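Local coordinates for protein thioredoxin (Bacillus cereus, PDB 3ZIT) that probably transfers electrons as a small glutaredoxin-like thioredoxin, cycling a pair of cysteines between dithiol and disulfide, at residues B[20-25]-B[73-78]. The protein carries 1 engineered substitution. Sequence-based numbering, arbitrary orientation. Where two conformers were deposited one is given.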
loop_
_atom_site.group_PDB
_atom_site.type_symbol
_atom_site.label_atom_id
_atom_site.label_comp_id
_atom_site.label_asym_id
_atom_site.label_seq_id
_atom_site.Cartn_x
_atom_site.Cartn_y
_atom_site.Cartn_z
ATOM N N GLU B 20 -2.416 5.636 2.640
ATOM C CA GLU B 20 -1.724 5.168 3.825
ATOM C C GLU B 20 -0.257 5.049 3.625
ATOM O O GLU B 20 0.526 5.310 4.556
ATOM C CB GLU B 20 -2.383 3.900 4.350
ATOM C CG GLU B 20 -3.858 4.169 4.820
ATOM C CD GLU B 20 -3.952 5.166 6.015
ATOM O OE1 GLU B 20 -3.118 5.002 6.915
ATOM O OE2 GLU B 20 -4.859 6.077 6.075
ATOM N N PHE B 21 0.166 4.600 2.433
ATOM C CA PHE B 21 1.583 4.581 2.048
ATOM C C PHE B 21 2.175 6.039 2.173
ATOM O O PHE B 21 3.247 6.226 2.700
ATOM C CB PHE B 21 1.706 3.992 0.676
ATOM C CG PHE B 21 3.094 4.117 0.088
ATOM C CD1 PHE B 21 4.067 3.163 0.496
ATOM C CD2 PHE B 21 3.431 5.112 -0.768
ATOM C CE1 PHE B 21 5.372 3.199 0.066
ATOM C CE2 PHE B 21 4.796 5.206 -1.263
ATOM C CZ PHE B 21 5.685 4.179 -0.812
ATOM N N LEU B 22 1.488 6.970 1.563
ATOM C CA LEU B 22 1.958 8.355 1.622
ATOM C C LEU B 22 1.999 8.867 3.050
ATOM O O LEU B 22 2.989 9.520 3.423
ATOM C CB LEU B 22 1.044 9.244 0.770
ATOM C CG LEU B 22 1.120 8.985 -0.696
ATOM C CD1 LEU B 22 -0.027 9.812 -1.399
ATOM C CD2 LEU B 22 2.452 9.169 -1.328
ATOM N N LYS B 23 0.999 8.570 3.870
ATOM C CA LYS B 23 1.018 8.954 5.288
ATOM C C LYS B 23 2.154 8.330 6.012
ATOM O O LYS B 23 2.834 8.959 6.824
ATOM C CB LYS B 23 -0.296 8.672 5.942
ATOM C CG LYS B 23 -1.408 9.526 5.574
ATOM C CD LYS B 23 -2.748 8.894 6.018
ATOM C CE LYS B 23 -3.398 9.409 7.235
ATOM N NZ LYS B 23 -4.623 8.528 7.277
ATOM N N HIS B 24 2.375 7.044 5.797
ATOM C CA HIS B 24 3.483 6.383 6.506
ATOM C C HIS B 24 4.858 6.970 6.168
ATOM O O HIS B 24 5.764 6.960 7.012
ATOM C CB HIS B 24 3.443 4.901 6.160
ATOM C CG HIS B 24 4.408 4.150 7.001
ATOM N ND1 HIS B 24 4.335 4.102 8.373
ATOM C CD2 HIS B 24 5.581 3.626 6.639
ATOM C CE1 HIS B 24 5.401 3.446 8.796
ATOM N NE2 HIS B 24 6.159 3.126 7.756
ATOM N N ASN B 25 4.975 7.500 4.961
ATOM C CA ASN B 25 6.142 8.189 4.510
ATOM C C ASN B 25 6.142 9.685 4.798
ATOM O O ASN B 25 6.991 10.395 4.304
ATOM C CB ASN B 25 6.405 7.852 3.016
ATOM C CG ASN B 25 6.937 6.476 2.864
ATOM O OD1 ASN B 25 8.143 6.251 3.061
ATOM N ND2 ASN B 25 6.047 5.507 2.496
ATOM N N GLN B 73 9.789 6.481 -6.386
ATOM C CA GLN B 73 10.829 7.111 -7.157
ATOM C C GLN B 73 10.576 8.599 -7.324
ATOM O O GLN B 73 11.420 9.396 -7.045
ATOM C CB GLN B 73 10.902 6.442 -8.572
ATOM C CG GLN B 73 11.516 5.055 -8.703
ATOM C CD GLN B 73 11.163 4.297 -9.975
ATOM O OE1 GLN B 73 10.804 4.809 -11.120
ATOM N NE2 GLN B 73 11.306 2.990 -9.805
ATOM N N LEU B 74 9.377 8.952 -7.739
ATOM C CA LEU B 74 9.071 10.376 -8.010
ATOM C C LEU B 74 9.048 11.241 -6.763
ATOM O O LEU B 74 9.266 12.420 -6.820
ATOM C CB LEU B 74 7.756 10.483 -8.758
ATOM C CG LEU B 74 7.772 9.983 -10.184
ATOM C CD1 LEU B 74 6.392 10.069 -10.755
ATOM C CD2 LEU B 74 8.832 10.650 -11.107
ATOM N N LEU B 75 8.763 10.641 -5.607
ATOM C CA LEU B 75 8.645 11.401 -4.377
ATOM C C LEU B 75 9.973 11.523 -3.739
ATOM O O LEU B 75 10.072 12.274 -2.731
ATOM C CB LEU B 75 7.655 10.778 -3.452
ATOM C CG LEU B 75 6.215 10.971 -3.908
ATOM C CD1 LEU B 75 5.279 10.014 -3.154
ATOM C CD2 LEU B 75 5.720 12.412 -3.812
ATOM N N ASN B 76 11.016 10.846 -4.219
ATOM C CA ASN B 76 12.349 11.003 -3.638
ATOM C C ASN B 76 12.368 10.661 -2.176
ATOM O O ASN B 76 13.033 11.320 -1.390
ATOM C CB ASN B 76 13.011 12.411 -3.878
ATOM C CG ASN B 76 13.103 12.659 -5.340
ATOM O OD1 ASN B 76 13.529 11.804 -6.108
ATOM N ND2 ASN B 76 12.733 13.880 -5.720
ATOM N N ILE B 77 11.659 9.564 -1.844
ATOM C CA ILE B 77 11.385 9.211 -0.423
ATOM C C ILE B 77 12.022 7.929 0.016
ATOM O O ILE B 77 12.062 7.697 1.232
ATOM C CB ILE B 77 9.919 9.167 -0.017
ATOM C CG1 ILE B 77 9.123 8.259 -0.928
ATOM C CG2 ILE B 77 9.393 10.560 0.157
ATOM C CD1 ILE B 77 7.716 7.964 -0.513
ATOM N N GLU B 78 12.528 7.123 -0.866
ATOM C CA GLU B 78 12.975 5.837 -0.362
ATOM C C GLU B 78 14.224 5.996 0.527
ATOM O O GLU B 78 14.294 5.315 1.537
ATOM C CB GLU B 78 13.279 4.911 -1.500
ATOM C CG GLU B 78 13.877 3.622 -1.021
ATOM C CD GLU B 78 14.285 2.697 -2.126
ATOM O OE1 GLU B 78 13.699 2.865 -3.237
ATOM O OE2 GLU B 78 15.124 1.788 -1.869
#
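I77 pushes its CD1 methyl, which makes all its close contacts with 20-25, into the corner between N25 and F21. It lies 3.8 Å from N25 CB and equally near N25 CG, with the two side chains crossing at about a right angle, while the F21 ring is met obliquely at CE2, 4.1 Å from I77 CD1. Beside this, two leucines meet methyl to methyl: L22 CD2 is 3.5 Å from L75 CD1, tighter than usual for carbons, and these side chains also cross at about a right angle.

The amide of N25 is itself held, which helps fix the surface that I77 meets. Its ND2 donates to F21 O at 2.9 Å (N-H...O angle 161°), and the N25 backbone N reaches the same oxygen from the opposite face of the carbonyl plane. Two bonds grip F21 O at the helix end and keep the N25 side chain folded back, ND2 3.4 Å above the F21 ring plane near its rim. With chi1 at 171°, F21 sets CG opposite its own backbone nitrogen, swinging the ring round so that CE2 comes within van der Waals range of I77. Segment 73-78 turns at N76, whose positive phi closes a Schellman motif after helix 68-75, then continues to I77.

Further out, F21 packs on I68 and Q72 and on F66 of the second subunit, while L75 rests on I58. Within this thioredoxin-type fold, the contact ties the C-terminal end of helix 13-24, which begins just after C12 of the C12-C15 disulfide, to the end of helix 68-75, beside strand 55-58.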